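Local coordinates for protein glutamine cyclotransferase (Porphyromonas gingivalis W83, PDB 6QQL) that probably catalyses, as a zinc-dependent type II glutaminyl cyclase, the conversion of N-terminal glutamine of peptides to pyroglutamate, at residues A191-E196 and K258-P263. Numbering follows the deposited sequence.
Sequences AGYKAE and KNLGIP
The backbone carbonyl O of Ala-195 receives a weak hydrogen bond from Lys-194 NZ, at 3.3 Å, while CG2 of Ile-262 lies against the same oxygen at 3.4 Å. No hydrogen bond joins 191-196 to 258-263, and the pairing illustrates how the entries to neighbouring parallel strands of an alpha/beta-hydrolase-like sheet can meet through apolar side chains. The first segment leads into strand 197-202; the second ends helix 253-260, turns at Gly-261 with positive phi, and leads into 264-268, one of the two edge strands of the sheet. The end-to-end directions of 193-196 and 260-263 differ by about 10°, in keeping with the parallel strands that follow.

Ile-262 contributes the largest single share. Its CG1 stands anti to the carbonyl carbon (chi1 -51°) and its CD1 anti to CA (chi2 -179°), an extended branch whose tip meets the edge of the Tyr-193 ring, near the ring plane, 3.7 Å from CE1. Ile-262 CD1 also touches Ala-195 CB at 3.9 Å. Leu-260 CD1 approaches Tyr-193 CD1 obliquely at 4.0 Å, its side chain crossing the tyrosine at about a right angle.

Beyond the two segments, Trp-184 packs edge-to-face with the tyrosine ring, whose OH is hydrogen-bonded to Asp-159; Leu-104 of strand 102-108 touches both Tyr-193 and Ala-195. Toward the strands, CG and CD of Pro-263 face the carbonyl O of Glu-196, with CG 3.3 Å from that O.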
loop_
_atom_site.group_PDB
_atom_site.type_symbol
_atom_site.label_atom_id
_atom_site.label_comp_id
_atom_site.label_asym_id
_atom_site.label_seq_id
_atom_site.Cartn_x
_atom_site.Cartn_y
_atom_site.Cartn_z
ATOM N N ALA A 191 16.220 15.780 1.304
ATOM C CA ALA A 191 17.288 15.609 2.277
ATOM C C ALA A 191 16.719 15.669 3.692
ATOM O O ALA A 191 15.963 16.584 4.040
ATOM C CB ALA A 191 18.364 16.676 2.075
ATOM N N GLY A 192 17.076 14.677 4.500
ATOM C CA GLY A 192 16.571 14.589 5.858
ATOM C C GLY A 192 15.069 14.436 5.940
ATOM O O GLY A 192 14.441 15.021 6.831
ATOM N N TYR A 193 14.475 13.665 5.031
ATOM C CA TYR A 193 13.030 13.480 5.069
ATOM C C TYR A 193 12.611 12.921 6.421
ATOM O O TYR A 193 13.293 12.060 6.982
ATOM C CB TYR A 193 12.571 12.541 3.945
ATOM C CG TYR A 193 11.096 12.194 4.057
ATOM C CD1 TYR A 193 10.667 11.115 4.819
ATOM C CD2 TYR A 193 10.138 12.963 3.438
ATOM C CE1 TYR A 193 9.333 10.810 4.949
ATOM C CE2 TYR A 193 8.800 12.666 3.563
ATOM C CZ TYR A 193 8.397 11.585 4.314
ATOM O OH TYR A 193 7.048 11.290 4.443
ATOM N N LYS A 194 11.488 13.413 6.946
ATOM C CA LYS A 194 10.967 12.863 8.192
ATOM C C LYS A 194 9.444 12.938 8.185
ATOM O O LYS A 194 8.849 13.835 7.578
ATOM C CB LYS A 194 11.504 13.580 9.435
ATOM C CG LYS A 194 11.610 12.636 10.635
ATOM C CD LYS A 194 10.603 12.800 11.777
ATOM C CE LYS A 194 10.707 11.556 12.693
ATOM N NZ LYS A 194 9.616 11.412 13.701
ATOM N N ALA A 195 8.810 11.978 8.847
ATOM C CA ALA A 195 7.367 12.024 9.017
ATOM C C ALA A 195 7.059 11.550 10.422
ATOM O O ALA A 195 7.816 10.770 10.998
ATOM C CB ALA A 195 6.608 11.174 7.986
ATOM N N GLU A 196 5.964 12.051 10.988
ATOM C CA GLU A 196 5.673 11.683 12.367
ATOM C C GLU A 196 5.228 10.226 12.456
ATOM O O GLU A 196 5.608 9.509 13.389
ATOM C CB GLU A 196 4.621 12.626 12.953
ATOM C CG GLU A 196 5.082 14.054 13.110
ATOM C CD GLU A 196 6.453 14.159 13.741
ATOM O OE1 GLU A 196 7.348 14.782 13.130
ATOM O OE2 GLU A 196 6.643 13.610 14.848
ATOM N N LYS A 258 13.654 0.965 9.679
ATOM C CA LYS A 258 15.089 0.831 9.913
ATOM C C LYS A 258 15.823 2.092 9.474
ATOM O O LYS A 258 16.449 2.770 10.293
ATOM C CB LYS A 258 15.658 -0.419 9.215
ATOM C CG LYS A 258 15.181 -1.784 9.838
ATOM C CD LYS A 258 15.534 -1.954 11.349
ATOM C CE LYS A 258 14.736 -3.062 12.057
ATOM N NZ LYS A 258 15.419 -3.475 13.328
ATOM N N ASN A 259 15.668 2.484 8.208
ATOM C CA ASN A 259 16.534 3.517 7.647
ATOM C C ASN A 259 16.018 4.950 7.825
ATOM O O ASN A 259 16.827 5.887 7.837
ATOM C CB ASN A 259 16.772 3.235 6.165
ATOM C CG ASN A 259 17.357 1.860 5.926
ATOM O OD1 ASN A 259 16.954 1.161 4.997
ATOM N ND2 ASN A 259 18.305 1.455 6.771
ATOM N N LEU A 260 14.719 5.166 7.998
ATOM C CA LEU A 260 14.239 6.519 8.224
ATOM C C LEU A 260 13.769 6.775 9.651
ATOM O O LEU A 260 13.421 7.914 9.972
ATOM C CB LEU A 260 13.120 6.860 7.240
ATOM C CG LEU A 260 13.617 7.149 5.827
ATOM C CD1 LEU A 260 12.454 7.544 4.920
ATOM C CD2 LEU A 260 14.689 8.235 5.831
ATOM N N GLY A 261 13.719 5.754 10.506
ATOM C CA GLY A 261 13.321 5.968 11.876
ATOM C C GLY A 261 11.874 6.327 12.038
ATOM O O GLY A 261 11.484 6.829 13.092
ATOM N N ILE A 262 11.060 6.145 11.009
ATOM C CA ILE A 262 9.667 6.540 11.143
ATOM C C ILE A 262 8.841 5.372 11.685
ATOM O O ILE A 262 8.876 4.260 11.120
ATOM C CB ILE A 262 9.134 7.061 9.804
ATOM C CG1 ILE A 262 10.099 8.120 9.260
ATOM C CG2 ILE A 262 7.705 7.583 9.965
ATOM C CD1 ILE A 262 9.678 8.737 7.953
ATOM N N PRO A 263 8.079 5.573 12.763
ATOM C CA PRO A 263 7.182 4.514 13.248
ATOM C C PRO A 263 6.073 4.258 12.240
ATOM O O PRO A 263 5.291 5.155 11.915
ATOM C CB PRO A 263 6.641 5.079 14.568
ATOM C CG PRO A 263 6.736 6.524 14.404
ATOM C CD PRO A 263 7.978 6.793 13.577
#